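Local atomic coordinates of protein yesU (Bacillus subtilis, PDB entry 1OQ1), a protein that is of unknown function but has a galectin-like beta-sandwich fold, which would be consistent with carbohydrate binding. Residues A9-N14 with T58-I63; F81-G86 with L165-G170; N113-S118 with P193-G198; G198-R203 with F215-A220. All coordinates share one frame; numbering follows the deposited sequence.

Contact 1: A9-N14 with T58-I63; sequences ACLYRN and TFPDGI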
loop_
_atom_site.group_PDB
_atom_site.type_symbol
_atom_site.label_atom_id
_atom_site.label_comp_id
_atom_site.label_asym_id
_atom_site.label_seq_id
_atom_site.Cartn_x
_atom_site.Cartn_y
_atom_site.Cartn_z
ATOM N N ALA A 9 -6.391 -17.181 10.519
ATOM C CA ALA A 9 -5.082 -17.810 10.387
ATOM C C ALA A 9 -4.067 -16.854 9.775
ATOM O O ALA A 9 -4.404 -16.035 8.923
ATOM C CB ALA A 9 -5.193 -19.064 9.531
ATOM N N CYS A 10 -2.817 -16.958 10.216
ATOM C CA CYS A 10 -1.767 -16.104 9.675
ATOM C C CYS A 10 -1.287 -16.730 8.374
ATOM O O CYS A 10 -0.884 -17.893 8.350
ATOM C CB CYS A 10 -0.596 -15.993 10.655
ATOM S SG CYS A 10 0.737 -14.902 10.074
ATOM N N LEU A 11 -1.333 -15.960 7.294
ATOM C CA LEU A 11 -0.909 -16.457 5.993
ATOM C C LEU A 11 0.518 -16.063 5.657
ATOM O O LEU A 11 1.201 -16.762 4.905
ATOM C CB LEU A 11 -1.831 -15.917 4.901
ATOM C CG LEU A 11 -3.321 -16.208 5.067
ATOM C CD1 LEU A 11 -4.088 -15.600 3.906
ATOM C CD2 LEU A 11 -3.542 -17.711 5.125
ATOM N N TYR A 12 0.969 -14.952 6.229
ATOM C CA TYR A 12 2.298 -14.431 5.940
ATOM C C TYR A 12 2.699 -13.395 6.979
ATOM O O TYR A 12 1.870 -12.611 7.442
ATOM C CB TYR A 12 2.264 -13.774 4.554
ATOM C CG TYR A 12 3.547 -13.130 4.086
ATOM C CD1 TYR A 12 4.527 -13.875 3.431
ATOM C CD2 TYR A 12 3.766 -11.763 4.263
ATOM C CE1 TYR A 12 5.694 -13.273 2.958
ATOM C CE2 TYR A 12 4.931 -11.153 3.797
ATOM C CZ TYR A 12 5.886 -11.915 3.146
ATOM O OH TYR A 12 7.038 -11.320 2.679
ATOM N N ARG A 13 3.973 -13.398 7.349
ATOM C CA ARG A 13 4.480 -12.431 8.302
ATOM C C ARG A 13 5.948 -12.171 7.991
ATOM O O ARG A 13 6.754 -13.104 7.916
ATOM C CB ARG A 13 4.326 -12.948 9.733
ATOM C CG ARG A 13 4.824 -11.971 10.790
ATOM C CD ARG A 13 4.648 -12.531 12.189
ATOM N NE ARG A 13 3.272 -12.454 12.675
ATOM C CZ ARG A 13 2.680 -11.331 13.074
ATOM N NH1 ARG A 13 3.340 -10.179 13.043
ATOM N NH2 ARG A 13 1.433 -11.361 13.524
ATOM N N ASN A 14 6.278 -10.900 7.794
ATOM C CA ASN A 14 7.639 -10.484 7.486
ATOM C C ASN A 14 8.043 -9.387 8.471
ATOM O O ASN A 14 7.491 -8.287 8.454
ATOM C CB ASN A 14 7.705 -9.945 6.057
ATOM C CG ASN A 14 9.126 -9.740 5.576
ATOM O OD1 ASN A 14 10.001 -9.344 6.343
ATOM N ND2 ASN A 14 9.361 -10.000 4.294
ATOM N N THR A 58 1.629 -13.948 -3.856
ATOM C CA THR A 58 0.281 -13.653 -4.317
ATOM C C THR A 58 -0.616 -13.948 -3.123
ATOM O O THR A 58 -0.617 -15.068 -2.602
ATOM C CB THR A 58 -0.160 -14.562 -5.481
ATOM O OG1 THR A 58 0.642 -14.294 -6.636
ATOM C CG2 THR A 58 -1.626 -14.312 -5.821
ATOM N N PHE A 59 -1.359 -12.946 -2.668
ATOM C CA PHE A 59 -2.256 -13.157 -1.545
ATOM C C PHE A 59 -3.681 -13.356 -2.030
ATOM O O PHE A 59 -4.078 -12.831 -3.069
ATOM C CB PHE A 59 -2.182 -11.973 -0.577
ATOM C CG PHE A 59 -0.822 -11.780 0.029
ATOM C CD1 PHE A 59 0.034 -10.794 -0.446
ATOM C CD2 PHE A 59 -0.382 -12.618 1.050
ATOM C CE1 PHE A 59 1.312 -10.639 0.086
ATOM C CE2 PHE A 59 0.893 -12.474 1.588
ATOM C CZ PHE A 59 1.743 -11.480 1.104
ATOM N N PRO A 60 -4.470 -14.143 -1.291
ATOM C CA PRO A 60 -5.857 -14.389 -1.683
ATOM C C PRO A 60 -6.752 -13.217 -1.297
ATOM O O PRO A 60 -6.304 -12.250 -0.672
ATOM C CB PRO A 60 -6.206 -15.646 -0.901
ATOM C CG PRO A 60 -5.467 -15.413 0.393
ATOM C CD PRO A 60 -4.113 -14.930 -0.096
ATOM N N ASP A 61 -8.016 -13.302 -1.692
ATOM C CA ASP A 61 -8.985 -12.277 -1.343
ATOM C C ASP A 61 -9.382 -12.625 0.094
ATOM O O ASP A 61 -9.068 -13.717 0.570
ATOM C CB ASP A 61 -10.198 -12.381 -2.267
ATOM C CG ASP A 61 -11.076 -11.147 -2.230
ATOM O OD1 ASP A 61 -10.854 -10.263 -1.370
ATOM O OD2 ASP A 61 -11.995 -11.070 -3.071
ATOM N N GLY A 62 -10.063 -11.715 0.781
ATOM C CA GLY A 62 -10.493 -11.986 2.144
ATOM C C GLY A 62 -9.338 -12.014 3.125
ATOM O O GLY A 62 -9.082 -13.028 3.777
ATOM N N ILE A 63 -8.656 -10.884 3.250
ATOM C CA ILE A 63 -7.502 -10.792 4.131
ATOM C C ILE A 63 -7.457 -9.493 4.918
ATOM O O ILE A 63 -8.123 -8.519 4.577
ATOM C CB ILE A 63 -6.192 -10.875 3.317
ATOM C CG1 ILE A 63 -6.206 -9.804 2.217
ATOM C CG2 ILE A 63 -6.027 -12.273 2.719
ATOM C CD1 ILE A 63 -4.890 -9.642 1.462
#
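Tyr12 and Phe59 form the aromatic part. Tyr12 CG, anti to the backbone N (chi1 178°), sends the ring toward Phe59. Phe59 turns an edge to the face of Tyr12 in a T-shaped pair. The ring centroids are 5.3 Å apart and the planes stand at 72°. Phe59 CZ lies over the Tyr12 ring, off its centre and toward the rim. The tightest touch is at the root of the tyrosine, where Phe59 CE2 is 3.5 Å from Tyr12 CB. That CB sits in the plane of the phenyl ring, at its edge. The tyrosine ring is held at its far end, because Asn14 ND2 donates to Tyr12 OH at 3.1 Å in a nearly straight bond.

The aliphatic part belongs to Leu11. Leu11 CD1 meets Pro60 CG tip to tip at 3.8 Å. The same methyl lies 4.0 Å from Ile63 CG2, with the two side chains crossing at about a right angle.

Leu11 and Tyr12 point the same way although they are consecutive. Both face Val217 on strand 209-222, which makes a classic beta bulge. The bulge lets strand 5-14 of the sandwich place two neighbouring side chains against the loop that leads into strand 63-73.

Contact 2: F81-G86 with L165-G170; sequences FFAAAG and LIKDKG
Phe82 and Ala83 face Leu165 and Lys167 from a strand of the other sheet, and the backbones stay well apart, with Ala83 CA and Lys167 CA 8.5 Å from each other. Side chains fill the gap. Leu165 comes at Phe82 from the opposite direction and sets one methyl squarely on the ring. Its CD2 is 3.5 Å from the ring centroid and only 5° off the normal, a well-centred CH-pi contact. The Phe82 ring projects across the gap with CG between the backbone N and the carbonyl carbon (chi1 54°).

Lys167 packs by its aliphatic chain. Its CD lies at the edge of the same ring, 4.1 Å from Phe82 CE1. One carbon further on, CE is 4.2 Å from Ala83 CB. Bends at chi2 and chi4 fold the lysine so that NZ turns to Lys169 O, at 2.9 Å. This bond lies in the carbonyl plane, on a lone pair. NZ also makes a salt bridge with Asp61 and a hydrogen bond with Leu195 O, so the buried ammonium group has three partners.

Ala83 and Ala84 both face Lys199, forming a G1 beta bulge where strand 76-86 turns a corner. The contact joins two antiparallel sheets through their inward side chains, as in the core of a galectin-like beta-sandwich.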
loop_
_atom_site.group_PDB
_atom_site.type_symbol
_atom_site.label_atom_id
_atom_site.label_comp_id
_atom_site.label_asym_id
_atom_site.label_seq_id
_atom_site.Cartn_x
_atom_site.Cartn_y
_atom_site.Cartn_z
ATOM N N PHE A 81 -0.301 -0.760 -2.560
ATOM C CA PHE A 81 -0.980 -1.398 -3.681
ATOM C C PHE A 81 -1.391 -2.782 -3.171
ATOM O O PHE A 81 -0.640 -3.415 -2.427
ATOM C CB PHE A 81 -0.023 -1.582 -4.868
ATOM C CG PHE A 81 0.099 -0.374 -5.760
ATOM C CD1 PHE A 81 -0.749 -0.216 -6.854
ATOM C CD2 PHE A 81 1.058 0.603 -5.508
ATOM C CE1 PHE A 81 -0.638 0.902 -7.689
ATOM C CE2 PHE A 81 1.176 1.721 -6.335
ATOM C CZ PHE A 81 0.325 1.868 -7.428
ATOM N N PHE A 82 -2.585 -3.238 -3.538
ATOM C CA PHE A 82 -3.034 -4.579 -3.153
ATOM C C PHE A 82 -3.979 -5.169 -4.208
ATOM O O PHE A 82 -4.520 -4.437 -5.031
ATOM C CB PHE A 82 -3.658 -4.585 -1.738
ATOM C CG PHE A 82 -4.767 -3.587 -1.524
ATOM C CD1 PHE A 82 -6.078 -4.021 -1.334
ATOM C CD2 PHE A 82 -4.493 -2.225 -1.416
ATOM C CE1 PHE A 82 -7.100 -3.119 -1.032
ATOM C CE2 PHE A 82 -5.510 -1.308 -1.114
ATOM C CZ PHE A 82 -6.814 -1.758 -0.920
ATOM N N ALA A 83 -4.162 -6.488 -4.195
ATOM C CA ALA A 83 -5.009 -7.163 -5.188
ATOM C C ALA A 83 -4.500 -6.808 -6.590
ATOM O O ALA A 83 -5.281 -6.615 -7.527
ATOM C CB ALA A 83 -6.477 -6.731 -5.033
ATOM N N ALA A 84 -3.180 -6.735 -6.727
ATOM C CA ALA A 84 -2.555 -6.374 -7.997
ATOM C C ALA A 84 -2.235 -7.583 -8.873
ATOM O O ALA A 84 -1.619 -8.548 -8.416
ATOM C CB ALA A 84 -1.286 -5.569 -7.733
ATOM N N ALA A 85 -2.662 -7.518 -10.132
ATOM C CA ALA A 85 -2.416 -8.589 -11.093
ATOM C C ALA A 85 -2.608 -8.058 -12.510
ATOM O O ALA A 85 -3.099 -6.948 -12.703
ATOM C CB ALA A 85 -3.366 -9.752 -10.838
ATOM N N GLY A 86 -2.210 -8.843 -13.506
ATOM C CA GLY A 86 -2.376 -8.397 -14.877
ATOM C C GLY A 86 -3.848 -8.221 -15.186
ATOM O O GLY A 86 -4.695 -8.837 -14.540
ATOM N N LEU A 165 -5.566 -2.898 7.116
ATOM C CA LEU A 165 -6.388 -2.863 5.919
ATOM C C LEU A 165 -7.171 -4.160 5.738
ATOM O O LEU A 165 -6.596 -5.243 5.818
ATOM C CB LEU A 165 -5.483 -2.656 4.700
ATOM C CG LEU A 165 -6.159 -2.620 3.329
ATOM C CD1 LEU A 165 -6.898 -1.303 3.168
ATOM C CD2 LEU A 165 -5.113 -2.772 2.235
ATOM N N ILE A 166 -8.475 -4.049 5.497
ATOM C CA ILE A 166 -9.314 -5.223 5.264
ATOM C C ILE A 166 -9.720 -5.251 3.792
ATOM O O ILE A 166 -10.150 -4.237 3.246
ATOM C CB ILE A 166 -10.619 -5.193 6.102
ATOM C CG1 ILE A 166 -10.289 -5.190 7.596
ATOM C CG2 ILE A 166 -11.490 -6.411 5.760
ATOM C CD1 ILE A 166 -11.511 -4.997 8.471
ATOM N N LYS A 167 -9.575 -6.416 3.162
ATOM C CA LYS A 167 -9.945 -6.612 1.760
ATOM C C LYS A 167 -10.746 -7.907 1.682
ATOM O O LYS A 167 -10.212 -8.995 1.906
ATOM C CB LYS A 167 -8.693 -6.715 0.883
ATOM C CG LYS A 167 -8.955 -7.189 -0.546
ATOM C CD LYS A 167 -9.792 -6.190 -1.321
ATOM C CE LYS A 167 -10.018 -6.656 -2.754
ATOM N NZ LYS A 167 -10.829 -7.903 -2.824
ATOM N N ASP A 168 -12.029 -7.786 1.363
ATOM C CA ASP A 168 -12.899 -8.952 1.295
ATOM C C ASP A 168 -13.891 -8.737 0.164
ATOM O O ASP A 168 -14.950 -8.126 0.349
ATOM C CB ASP A 168 -13.618 -9.123 2.637
ATOM C CG ASP A 168 -14.484 -10.362 2.684
ATOM O OD1 ASP A 168 -14.317 -11.238 1.810
ATOM O OD2 ASP A 168 -15.323 -10.465 3.604
ATOM N N LYS A 169 -13.523 -9.245 -1.009
ATOM C CA LYS A 169 -14.322 -9.089 -2.213
ATOM C C LYS A 169 -14.529 -7.592 -2.458
ATOM O O LYS A 169 -13.552 -6.851 -2.549
ATOM C CB LYS A 169 -15.644 -9.852 -2.081
ATOM C CG LYS A 169 -15.426 -11.368 -2.049
ATOM C CD LYS A 169 -16.720 -12.149 -2.187
ATOM C CE LYS A 169 -16.451 -13.649 -2.216
ATOM N NZ LYS A 169 -15.821 -14.126 -0.957
ATOM N N GLY A 170 -15.769 -7.129 -2.549
ATOM C CA GLY A 170 -15.970 -5.709 -2.801
ATOM C C GLY A 170 -15.671 -4.769 -1.641
ATOM O O GLY A 170 -15.540 -3.556 -1.833
#

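Contact 3: N113-S118 with P193-G198; sequences NALHLS and PVLTKG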
loop_
_atom_site.group_PDB
_atom_site.type_symbol
_atom_site.label_atom_id
_atom_site.label_comp_id
_atom_site.label_asym_id
_atom_site.label_seq_id
_atom_site.Cartn_x
_atom_site.Cartn_y
_atom_site.Cartn_z
ATOM N N ASN A 113 -4.253 -4.377 -12.984
ATOM C CA ASN A 113 -5.378 -3.890 -12.202
ATOM C C ASN A 113 -4.883 -3.926 -10.771
ATOM O O ASN A 113 -4.026 -4.743 -10.435
ATOM C CB ASN A 113 -6.594 -4.810 -12.307
ATOM C CG ASN A 113 -7.329 -4.664 -13.617
ATOM O OD1 ASN A 113 -7.447 -3.563 -14.156
ATOM N ND2 ASN A 113 -7.850 -5.773 -14.128
ATOM N N ALA A 114 -5.421 -3.051 -9.929
ATOM C CA ALA A 114 -5.021 -3.022 -8.533
ATOM C C ALA A 114 -5.745 -1.930 -7.779
ATOM O O ALA A 114 -6.210 -0.956 -8.368
ATOM C CB ALA A 114 -3.513 -2.794 -8.422
ATOM N N LEU A 115 -5.847 -2.117 -6.472
ATOM C CA LEU A 115 -6.434 -1.121 -5.599
ATOM C C LEU A 115 -5.207 -0.452 -4.984
ATOM O O LEU A 115 -4.204 -1.119 -4.722
ATOM C CB LEU A 115 -7.283 -1.789 -4.512
ATOM C CG LEU A 115 -8.632 -2.330 -5.001
ATOM C CD1 LEU A 115 -9.239 -3.274 -3.975
ATOM C CD2 LEU A 115 -9.556 -1.155 -5.275
ATOM N N HIS A 116 -5.249 0.864 -4.804
ATOM C CA HIS A 116 -4.119 1.556 -4.192
ATOM C C HIS A 116 -4.610 2.629 -3.238
ATOM O O HIS A 116 -5.445 3.467 -3.589
ATOM C CB HIS A 116 -3.138 2.141 -5.234
ATOM C CG HIS A 116 -3.770 2.615 -6.509
ATOM N ND1 HIS A 116 -3.456 3.833 -7.078
ATOM C CD2 HIS A 116 -4.610 2.002 -7.376
ATOM C CE1 HIS A 116 -4.073 3.945 -8.241
ATOM N NE2 HIS A 116 -4.779 2.848 -8.446
ATOM N N LEU A 117 -4.093 2.572 -2.019
ATOM C CA LEU A 117 -4.491 3.492 -0.968
ATOM C C LEU A 117 -3.321 4.363 -0.539
ATOM O O LEU A 117 -2.325 3.869 -0.012
ATOM C CB LEU A 117 -5.023 2.688 0.221
ATOM C CG LEU A 117 -6.006 3.357 1.188
ATOM C CD1 LEU A 117 -6.552 2.307 2.140
ATOM C CD2 LEU A 117 -5.328 4.477 1.947
ATOM N N SER A 118 -3.448 5.663 -0.772
ATOM C CA SER A 118 -2.396 6.597 -0.408
ATOM C C SER A 118 -2.637 7.172 0.977
ATOM O O SER A 118 -3.776 7.446 1.365
ATOM C CB SER A 118 -2.322 7.728 -1.435
ATOM O OG SER A 118 -3.597 8.317 -1.613
ATOM N N PRO A 193 -15.298 -5.236 -12.783
ATOM C CA PRO A 193 -15.434 -6.340 -11.831
ATOM C C PRO A 193 -14.619 -6.130 -10.557
ATOM O O PRO A 193 -13.583 -5.469 -10.560
ATOM C CB PRO A 193 -14.941 -7.542 -12.629
ATOM C CG PRO A 193 -15.332 -7.190 -14.033
ATOM C CD PRO A 193 -14.933 -5.739 -14.119
ATOM N N VAL A 194 -15.106 -6.703 -9.467
ATOM C CA VAL A 194 -14.426 -6.605 -8.186
ATOM C C VAL A 194 -13.074 -7.313 -8.285
ATOM O O VAL A 194 -12.978 -8.399 -8.872
ATOM C CB VAL A 194 -15.278 -7.270 -7.072
ATOM C CG1 VAL A 194 -14.458 -7.433 -5.812
ATOM C CG2 VAL A 194 -16.522 -6.425 -6.786
ATOM N N LEU A 195 -12.031 -6.697 -7.734
ATOM C CA LEU A 195 -10.703 -7.303 -7.745
ATOM C C LEU A 195 -10.640 -8.288 -6.583
ATOM O O LEU A 195 -11.274 -8.079 -5.550
ATOM C CB LEU A 195 -9.616 -6.236 -7.614
ATOM C CG LEU A 195 -9.616 -5.220 -8.763
ATOM C CD1 LEU A 195 -8.413 -4.292 -8.633
ATOM C CD2 LEU A 195 -9.581 -5.961 -10.098
ATOM N N THR A 196 -9.878 -9.360 -6.745
ATOM C CA THR A 196 -9.811 -10.375 -5.705
ATOM C C THR A 196 -8.425 -10.593 -5.110
ATOM O O THR A 196 -8.054 -9.933 -4.139
ATOM C CB THR A 196 -10.371 -11.719 -6.236
ATOM O OG1 THR A 196 -9.622 -12.140 -7.386
ATOM C CG2 THR A 196 -11.841 -11.560 -6.634
ATOM N N LYS A 197 -7.669 -11.517 -5.695
ATOM C CA LYS A 197 -6.326 -11.847 -5.221
ATOM C C LYS A 197 -5.260 -11.019 -5.928
ATOM O O LYS A 197 -5.546 -10.332 -6.907
ATOM C CB LYS A 197 -6.048 -13.332 -5.464
ATOM C CG LYS A 197 -6.092 -13.712 -6.934
ATOM C CD LYS A 197 -5.858 -15.197 -7.150
ATOM C CE LYS A 197 -5.938 -15.543 -8.629
ATOM N NZ LYS A 197 -5.761 -17.002 -8.873
ATOM N N GLY A 198 -4.027 -11.089 -5.436
ATOM C CA GLY A 198 -2.954 -10.336 -6.065
ATOM C C GLY A 198 -1.785 -9.985 -5.166
ATOM O O GLY A 198 -1.737 -10.374 -3.998
#
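Leu195 has CG anti to its carbonyl carbon (chi1 -61°), and chi2 of -174° sends CD1 on to the backbone at Ala114, with CD2 branching off toward Asn113. Asn113 and Leu115 share that first torsion, with CG beside the backbone N in each. Leu195 meets them with its two branches.

CD1 reaches furthest into the strand. Leu195 CD1 lies 3.5 Å from Ala114 N and 3.6 Å from Ala114 CA, so it packs on the backbone. The Ala114 methyl itself points away from the loop. Leu195 CD1 is also 4.1 Å from Leu115 CG, where the two leucines slide past each other in opposite directions. CD2 of Leu195 comes 3.9 Å from Asn113 CB, which CD1 also approaches. Asn113 thus offers its CB to the leucine, while its OD1 accepts a hydrogen bond from Arg139 N.

Strand 112-122 belongs to the seven-stranded antiparallel sheet of the galectin-like sandwich, and residues 193-198 are the loop that enters strand 199-205 of that sheet. Leu195 therefore packs this loop against the end of a strand two places away, with strand 76-86 between them. Leu195 also touches Lys137 on strand 132-138. Leu115 continues inward from the contact, touching Phe82 and Val172.

Contact 4: G198-R203 with F215-A220; sequences GKIGFR and FAVHQA. With ACY (acetic acid), chain E.
Phe215 reaches across the sandwich to Ile200 and Phe202. Its CB points toward strand 199-205, and CG is set anti to the backbone N (chi1 168°). Phe215 CG comes 4.2 Å from Phe202 CZ. Along one side of the ring, Phe215 CD1 and CE1 lie 4.0 and 4.1 Å from Phe202 CZ. Phe202 thus directs an edge at the face of Phe215, offset toward the rim. The pair is T-shaped, with planes at 88° and centroids 5.2 Å apart. At the tip, Phe215 CZ meets Ile200 CG2 at 3.8 Å, and Ile200 CD1 lies only slightly further off. CD1 of Ile200 also packs on Val217 CG2, at 4.2 Å.

Arg203 points to the other side of its sheet. There it grips an acetate, probably from the crystallisation liquor, by two nearly straight bonds. Arg203 NE donates to acetate O, and its NH2 to acetate OXT at 2.6 Å. Arg203 NH1 is bonded to Gly102 O.

The short segments 199-203 and 215-220 run nearly antiparallel, at 151°, with axes 11.0 Å apart at closest. They lie in different sheets, so this is face-to-face packing in a galectin-like beta-sandwich, with a core of mixed aromatic and aliphatic side chains.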
loop_
_atom_site.group_PDB
_atom_site.type_symbol
_atom_site.label_atom_id
_atom_site.label_comp_id
_atom_site.label_asym_id
_atom_site.label_seq_id
_atom_site.Cartn_x
_atom_site.Cartn_y
_atom_site.Cartn_z
ATOM N N GLY A 198 -4.027 -11.089 -5.436
ATOM C CA GLY A 198 -2.954 -10.336 -6.065
ATOM C C GLY A 198 -1.785 -9.985 -5.166
ATOM O O GLY A 198 -1.737 -10.374 -3.998
ATOM N N LYS A 199 -0.835 -9.234 -5.709
ATOM C CA LYS A 199 0.343 -8.838 -4.951
ATOM C C LYS A 199 0.083 -7.567 -4.149
ATOM O O LYS A 199 -0.840 -6.805 -4.445
ATOM C CB LYS A 199 1.522 -8.566 -5.887
ATOM C CG LYS A 199 1.763 -9.603 -6.970
ATOM C CD LYS A 199 2.251 -10.926 -6.424
ATOM C CE LYS A 199 2.679 -11.843 -7.575
ATOM N NZ LYS A 199 3.061 -13.204 -7.102
ATOM N N ILE A 200 0.922 -7.352 -3.141
ATOM C CA ILE A 200 0.861 -6.160 -2.304
ATOM C C ILE A 200 2.197 -5.439 -2.487
ATOM O O ILE A 200 3.256 -6.071 -2.473
ATOM C CB ILE A 200 0.678 -6.514 -0.818
ATOM C CG1 ILE A 200 -0.715 -7.114 -0.608
ATOM C CG2 ILE A 200 0.879 -5.264 0.042
ATOM C CD1 ILE A 200 -0.969 -7.610 0.788
ATOM N N GLY A 201 2.144 -4.124 -2.668
ATOM C CA GLY A 201 3.361 -3.359 -2.870
ATOM C C GLY A 201 3.389 -2.050 -2.105
ATOM O O GLY A 201 2.344 -1.485 -1.771
ATOM N N PHE A 202 4.600 -1.564 -1.848
ATOM C CA PHE A 202 4.811 -0.326 -1.114
ATOM C C PHE A 202 5.382 0.756 -2.014
ATOM O O PHE A 202 6.507 0.633 -2.500
ATOM C CB PHE A 202 5.776 -0.581 0.046
ATOM C CG PHE A 202 5.212 -1.468 1.114
ATOM C CD1 PHE A 202 4.671 -0.922 2.277
ATOM C CD2 PHE A 202 5.172 -2.848 0.938
ATOM C CE1 PHE A 202 4.097 -1.737 3.247
ATOM C CE2 PHE A 202 4.599 -3.674 1.906
ATOM C CZ PHE A 202 4.060 -3.115 3.061
ATOM N N ARG A 203 4.610 1.815 -2.236
ATOM C CA ARG A 203 5.077 2.915 -3.072
ATOM C C ARG A 203 5.410 4.157 -2.266
ATOM O O ARG A 203 4.816 4.421 -1.223
ATOM C CB ARG A 203 4.024 3.288 -4.123
ATOM C CG ARG A 203 4.345 4.579 -4.895
ATOM C CD ARG A 203 3.303 4.845 -5.973
ATOM N NE ARG A 203 3.610 5.996 -6.825
ATOM C CZ ARG A 203 4.655 6.059 -7.648
ATOM N NH1 ARG A 203 5.504 5.046 -7.725
ATOM N NH2 ARG A 203 4.833 7.121 -8.423
ATOM N N PHE A 215 5.244 -6.603 8.771
ATOM C CA PHE A 215 4.238 -6.666 7.720
ATOM C C PHE A 215 3.599 -8.059 7.776
ATOM O O PHE A 215 4.284 -9.071 7.616
ATOM C CB PHE A 215 4.928 -6.421 6.375
ATOM C CG PHE A 215 4.087 -6.737 5.171
ATOM C CD1 PHE A 215 2.771 -6.295 5.078
ATOM C CD2 PHE A 215 4.635 -7.439 4.103
ATOM C CE1 PHE A 215 2.013 -6.546 3.938
ATOM C CE2 PHE A 215 3.888 -7.698 2.954
ATOM C CZ PHE A 215 2.569 -7.248 2.873
ATOM N N ALA A 216 2.291 -8.114 8.009
ATOM C CA ALA A 216 1.613 -9.406 8.105
ATOM C C ALA A 216 0.281 -9.444 7.373
ATOM O O ALA A 216 -0.357 -8.412 7.175
ATOM C CB ALA A 216 1.404 -9.764 9.568
ATOM N N VAL A 217 -0.122 -10.649 6.979
ATOM C CA VAL A 217 -1.387 -10.870 6.287
ATOM C C VAL A 217 -2.115 -12.034 6.965
ATOM O O VAL A 217 -1.577 -13.137 7.069
ATOM C CB VAL A 217 -1.167 -11.226 4.789
ATOM C CG1 VAL A 217 -2.510 -11.389 4.086
ATOM C CG2 VAL A 217 -0.348 -10.146 4.107
ATOM N N HIS A 218 -3.329 -11.777 7.437
ATOM C CA HIS A 218 -4.141 -12.801 8.091
ATOM C C HIS A 218 -5.437 -12.988 7.309
ATOM O O HIS A 218 -5.838 -12.117 6.536
ATOM C CB HIS A 218 -4.501 -12.379 9.523
ATOM C CG HIS A 218 -3.344 -12.379 10.475
ATOM N ND1 HIS A 218 -3.130 -13.390 11.389
ATOM C CD2 HIS A 218 -2.349 -11.481 10.668
ATOM C CE1 HIS A 218 -2.054 -13.112 12.105
ATOM N NE2 HIS A 218 -1.562 -11.961 11.688
ATOM N N GLN A 219 -6.088 -14.128 7.513
ATOM C CA GLN A 219 -7.362 -14.400 6.856
ATOM C C GLN A 219 -8.373 -13.441 7.477
ATOM O O GLN A 219 -8.320 -13.182 8.678
ATOM C CB GLN A 219 -7.811 -15.836 7.139
ATOM C CG GLN A 219 -7.131 -16.910 6.317
ATOM C CD GLN A 219 -7.643 -16.954 4.892
ATOM O OE1 GLN A 219 -8.852 -16.906 4.655
ATOM N NE2 GLN A 219 -6.729 -17.059 3.934
ATOM N N ALA A 220 -9.282 -12.904 6.669
ATOM C CA ALA A 220 -10.297 -11.995 7.196
ATOM C C ALA A 220 -11.518 -12.813 7.599
ATOM O O ALA A 220 -12.070 -13.553 6.786
ATOM C CB ALA A 220 -10.686 -10.959 6.142
HETATM C C ACY E . 2.371 9.310 -7.677
HETATM O O ACY E . 1.988 8.475 -6.741
HETATM O OXT ACY E . 3.442 9.262 -8.376
HETATM C CH3 ACY E . 1.397 10.450 -7.919
#

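All four contacts belong to one beta-sandwich. Contacts 2 and 4 cross between the sheets, and their centres are about 8 Å apart. Strands 76-86 and 199-205 join them side by side, with Phe81 N 2.9 Å from Gly201 O. Contact 3 lies beside contact 2, centres about 4 Å apart. The centres of contacts 1 and 4 are about 7 Å apart, and strands 5-14 and 209-222 pair there. Lys167 of contact 2 ties in both loops: its NZ is 2.8 Å from Asp61 OD1 of contact 1 and 2.8 Å from Leu195 O of contact 3. Contacts 3 and 4 share Gly198. The acetate at Arg203, probably from the crystallisation liquor, marks no known site.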